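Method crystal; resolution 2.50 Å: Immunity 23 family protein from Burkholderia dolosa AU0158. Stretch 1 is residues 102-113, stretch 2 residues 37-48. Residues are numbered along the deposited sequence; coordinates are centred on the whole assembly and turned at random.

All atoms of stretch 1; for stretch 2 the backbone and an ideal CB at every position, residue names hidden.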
# COMPACT_ATOMS: atom_id res chain seq x y z
N ALA A 102 -4.80 -0.58 -17.10
CA ALA A 102 -5.54 -1.82 -17.04
C ALA A 102 -4.67 -2.83 -16.32
O ALA A 102 -3.45 -2.67 -16.28
CB ALA A 102 -5.84 -2.29 -18.44
N GLU A 103 -5.30 -3.86 -15.73
CA GLU A 103 -4.61 -4.91 -14.96
C GLU A 103 -3.67 -5.73 -15.82
O GLU A 103 -2.59 -6.10 -15.38
CB GLU A 103 -5.59 -5.90 -14.27
CG GLU A 103 -6.28 -5.39 -13.01
CD GLU A 103 -7.17 -6.45 -12.30
OE1 GLU A 103 -8.19 -6.06 -11.67
OE2 GLU A 103 -6.85 -7.67 -12.37
N SER A 104 -4.07 -6.04 -17.05
CA SER A 104 -3.19 -6.81 -17.92
C SER A 104 -1.90 -6.02 -18.11
O SER A 104 -0.82 -6.61 -18.12
CB SER A 104 -3.87 -7.18 -19.24
OG SER A 104 -4.54 -6.07 -19.82
N LEU A 105 -2.01 -4.69 -18.24
CA LEU A 105 -0.83 -3.85 -18.48
C LEU A 105 0.05 -3.73 -17.24
O LEU A 105 1.24 -3.98 -17.31
CB LEU A 105 -1.21 -2.47 -19.01
CG LEU A 105 -1.91 -2.45 -20.37
CD1 LEU A 105 -2.46 -1.05 -20.63
CD2 LEU A 105 -0.96 -2.87 -21.48
N SER A 106 -0.53 -3.38 -16.09
CA SER A 106 0.18 -3.45 -14.79
C SER A 106 0.89 -4.76 -14.54
O SER A 106 1.99 -4.79 -14.00
CB SER A 106 -0.83 -3.36 -13.64
OG SER A 106 -1.50 -2.12 -13.62
N ASP A 107 0.21 -5.85 -14.87
CA ASP A 107 0.71 -7.16 -14.54
C ASP A 107 1.93 -7.52 -15.37
O ASP A 107 2.76 -8.31 -14.95
CB ASP A 107 -0.42 -8.21 -14.63
CG ASP A 107 -1.32 -8.24 -13.34
OD1 ASP A 107 -1.21 -7.31 -12.51
OD2 ASP A 107 -2.13 -9.19 -13.17
N GLU A 108 2.03 -6.92 -16.55
CA GLU A 108 3.25 -7.03 -17.34
C GLU A 108 4.34 -6.07 -16.85
O GLU A 108 5.52 -6.30 -17.07
CB GLU A 108 2.97 -6.72 -18.80
CG GLU A 108 2.38 -7.88 -19.55
CD GLU A 108 2.48 -7.64 -21.04
OE1 GLU A 108 2.50 -6.45 -21.42
OE2 GLU A 108 2.53 -8.64 -21.80
N GLY A 109 3.94 -4.97 -16.24
CA GLY A 109 4.90 -4.00 -15.74
C GLY A 109 4.82 -2.63 -16.36
O GLY A 109 5.78 -1.86 -16.27
N TYR A 110 3.70 -2.31 -16.99
CA TYR A 110 3.49 -0.98 -17.52
C TYR A 110 2.70 -0.24 -16.49
O TYR A 110 1.57 -0.61 -16.17
CB TYR A 110 2.78 -1.01 -18.85
CG TYR A 110 3.58 -1.64 -19.99
CD1 TYR A 110 4.57 -0.92 -20.66
CD2 TYR A 110 3.32 -2.95 -20.43
CE1 TYR A 110 5.28 -1.48 -21.71
CE2 TYR A 110 4.03 -3.52 -21.49
CZ TYR A 110 5.01 -2.79 -22.12
OH TYR A 110 5.73 -3.35 -23.17
N TYR A 111 3.30 0.81 -15.95
CA TYR A 111 2.65 1.63 -14.95
C TYR A 111 2.34 2.95 -15.60
O TYR A 111 3.23 3.63 -16.11
CB TYR A 111 3.55 1.76 -13.73
CG TYR A 111 3.60 0.43 -12.96
CD1 TYR A 111 2.53 0.04 -12.17
CD2 TYR A 111 4.67 -0.44 -13.10
CE1 TYR A 111 2.54 -1.18 -11.51
CE2 TYR A 111 4.69 -1.66 -12.44
CZ TYR A 111 3.62 -2.02 -11.64
OH TYR A 111 3.62 -3.23 -10.96
N ILE A 112 1.06 3.31 -15.61
CA ILE A 112 0.59 4.42 -16.40
C ILE A 112 -0.27 5.28 -15.52
O ILE A 112 -1.27 4.80 -14.98
CB ILE A 112 -0.21 3.92 -17.60
CG1 ILE A 112 0.70 3.09 -18.52
CG2 ILE A 112 -0.81 5.09 -18.37
CD1 ILE A 112 -0.07 2.14 -19.39
N PHE A 113 0.12 6.55 -15.38
CA PHE A 113 -0.50 7.40 -14.39
C PHE A 113 -1.18 8.59 -15.06
O PHE A 113 -0.72 9.06 -16.09
CB PHE A 113 0.56 7.90 -13.40
CG PHE A 113 1.29 6.80 -12.65
CD1 PHE A 113 0.74 6.23 -11.50
CD2 PHE A 113 2.54 6.38 -13.07
CE1 PHE A 113 1.42 5.23 -10.81
CE2 PHE A 113 3.23 5.39 -12.38
CZ PHE A 113 2.67 4.82 -11.24
N UNK A 37 2.58 2.69 -28.45
CA UNK A 37 1.66 1.62 -28.04
C UNK A 37 2.32 0.70 -27.01
O UNK A 37 3.43 0.20 -27.22
CB UNK A 37 1.21 0.81 -29.26
N UNK A 38 1.64 0.50 -25.89
CA UNK A 38 2.00 -0.53 -24.94
C UNK A 38 0.82 -1.48 -24.89
O UNK A 38 -0.34 -1.07 -24.83
CB UNK A 38 2.34 0.04 -23.56
N UNK A 39 1.09 -2.77 -24.97
CA UNK A 39 0.04 -3.74 -25.19
C UNK A 39 0.34 -5.05 -24.48
O UNK A 39 1.50 -5.33 -24.06
CB UNK A 39 -0.15 -3.98 -26.69
N UNK A 40 -0.70 -5.86 -24.33
CA UNK A 40 -0.58 -7.17 -23.74
C UNK A 40 -1.51 -8.08 -24.47
O UNK A 40 -2.62 -7.69 -24.78
CB UNK A 40 -0.88 -7.15 -22.24
N UNK A 41 -1.07 -9.31 -24.72
CA UNK A 41 -1.94 -10.30 -25.26
C UNK A 41 -2.39 -11.27 -24.17
O UNK A 41 -2.59 -12.44 -24.44
CB UNK A 41 -1.25 -11.04 -26.40
N UNK A 42 -2.55 -10.74 -22.97
CA UNK A 42 -2.79 -11.51 -21.75
C UNK A 42 -4.05 -11.05 -21.04
O UNK A 42 -4.23 -11.37 -19.86
CB UNK A 42 -1.59 -11.40 -20.81
N UNK A 43 -4.92 -10.33 -21.73
CA UNK A 43 -6.05 -9.71 -21.07
C UNK A 43 -7.27 -10.57 -21.11
O UNK A 43 -7.45 -11.29 -22.08
CB UNK A 43 -6.36 -8.35 -21.70
N UNK A 44 -8.11 -10.50 -20.06
CA UNK A 44 -9.48 -10.97 -20.08
C UNK A 44 -10.30 -9.71 -19.98
O UNK A 44 -10.31 -9.02 -18.95
CB UNK A 44 -9.79 -11.97 -18.96
N UNK A 45 -10.98 -9.38 -21.06
CA UNK A 45 -11.45 -8.04 -21.26
C UNK A 45 -12.57 -7.69 -20.30
O UNK A 45 -12.68 -6.53 -19.88
CB UNK A 45 -11.91 -7.86 -22.71
N UNK A 46 -13.41 -8.64 -19.94
CA UNK A 46 -14.43 -8.35 -18.90
C UNK A 46 -13.86 -7.84 -17.58
O UNK A 46 -14.37 -6.89 -16.96
CB UNK A 46 -15.25 -9.61 -18.62
N UNK A 47 -12.76 -8.46 -17.16
CA UNK A 47 -12.10 -8.12 -15.92
C UNK A 47 -11.34 -6.82 -16.06
O UNK A 47 -11.41 -5.98 -15.22
CB UNK A 47 -11.16 -9.24 -15.48
N UNK A 48 -10.55 -6.68 -17.12
CA UNK A 48 -9.93 -5.39 -17.40
C UNK A 48 -10.96 -4.23 -17.48
O UNK A 48 -10.73 -3.14 -16.92
CB UNK A 48 -9.15 -5.48 -18.71

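Position 37 has extended backbone angles, and nothing of stretch 1 lies within 5.5 Å of its ideal CB, so many side chains would fit. The residue is L37, which makes no contact with stretch 1.

Position 38 points toward stretch 1. Its ideal CB sits 3.8 Å from Y110 CD1, with L105 CD2 and I112 CD1 a little farther off. The surroundings are apolar and the backbone is a strand, so a valine, isoleucine or other compact apolar side chain would suit. The residue is V38. Its CB lies over one face of the Y110 ring, 3.9 Å from the centroid, in a CH-pi contact. CG1 comes within 3.6 Å of Y110 CE1, and CG2 within 4.0 Å of I112 CD1.

Position 39 points away, so many side chains would fit. The residue is W39. Its side chain comes no nearer than 5.4 Å, from W39 CB to L105 CD2, but its backbone is close: W39 O is 3.0 Å from E108 OE1. Both atoms are acceptors, so this is not a hydrogen bond.

Position 40 points toward the helix. Its ideal CB is 3.5 Å from E108 OE1 and 4.2 Å from S104 O. Space is short, which favours alanine, serine or another small residue. The residue is S40. Its OG packs 3.8 Å from S104 CB and accepts a hydrogen bond from the backbone N of position 42 (2.9 Å), across the corner at 41.

Position 41 points away at that corner and is loosely constrained. The residue is S41.

Position 42 points toward stretch 1, with E108 OE2 5.1 Å from the ideal CB. A side chain with a donor, such as asparagine, glutamine, serine or lysine, would suit the carboxylate. The residue is N42; its amide orientation is uncertain.

Position 43 points sideways, but S104 OG is only 3.5 Å from its ideal CB. A small side chain is favoured. The residue is S43.

Positions 44, 45 and 46 have no such neighbour within 5.5 Å. Stretch 1 leaves each open to many side chains. They are T44, at the N-cap position but without a side-chain capping bond, then L45 and G46. The helical angles of G46 do not require glycine.

Position 47 points sideways and accepts many residues. V47 CG1 reaches 4.2 Å from E103 OE2.

Position 48 points sideways, near the start of helix 103-108. The amide and hydroxyl of S104 call for an acceptor, such as aspartate or asparagine. The residue is D48. OD1 accepts from S104 N (3.1 Å), OD2 from S104 OG (2.5 Å). S43 OG also donates to D48 OD2 (2.6 Å).

Stretch 2 (37-48) LVWSSNSTLGVD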
# COMPACT_ATOMS: atom_id res chain seq x y z
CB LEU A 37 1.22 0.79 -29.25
CG LEU A 37 0.21 -0.36 -29.02
CD1 LEU A 37 -1.13 0.17 -28.56
CD2 LEU A 37 0.02 -1.20 -30.28
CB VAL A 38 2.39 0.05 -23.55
CG1 VAL A 38 3.57 0.99 -23.68
CG2 VAL A 38 1.22 0.79 -22.90
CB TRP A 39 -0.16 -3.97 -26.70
CG TRP A 39 1.01 -4.58 -27.36
CD1 TRP A 39 2.01 -3.93 -28.00
CD2 TRP A 39 1.29 -5.97 -27.49
NE1 TRP A 39 2.92 -4.82 -28.49
CE2 TRP A 39 2.51 -6.09 -28.19
CE3 TRP A 39 0.62 -7.15 -27.11
CZ2 TRP A 39 3.10 -7.32 -28.48
CZ3 TRP A 39 1.23 -8.40 -27.38
CH2 TRP A 39 2.44 -8.46 -28.06
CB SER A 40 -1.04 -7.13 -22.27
OG SER A 40 -1.30 -8.41 -21.81
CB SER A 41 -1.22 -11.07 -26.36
OG SER A 41 -0.09 -11.75 -25.83
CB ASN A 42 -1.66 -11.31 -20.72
CG ASN A 42 -0.36 -11.94 -21.15
OD1 ASN A 42 -0.35 -12.88 -21.94
ND2 ASN A 42 0.74 -11.44 -20.61
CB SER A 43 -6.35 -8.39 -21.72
OG SER A 43 -7.67 -7.92 -21.41
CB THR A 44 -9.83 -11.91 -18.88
OG1 THR A 44 -9.02 -13.08 -18.91
CG2 THR A 44 -11.31 -12.34 -18.96
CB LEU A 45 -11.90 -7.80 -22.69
CG LEU A 45 -10.96 -8.25 -23.79
CD1 LEU A 45 -11.63 -7.97 -25.11
CD2 LEU A 45 -9.62 -7.54 -23.74
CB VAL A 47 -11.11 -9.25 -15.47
CG1 VAL A 47 -10.40 -8.86 -14.19
CG2 VAL A 47 -11.84 -10.57 -15.27
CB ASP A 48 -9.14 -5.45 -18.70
CG ASP A 48 -7.70 -5.87 -18.51
OD1 ASP A 48 -7.16 -5.81 -17.37
OD2 ASP A 48 -7.05 -6.17 -19.54
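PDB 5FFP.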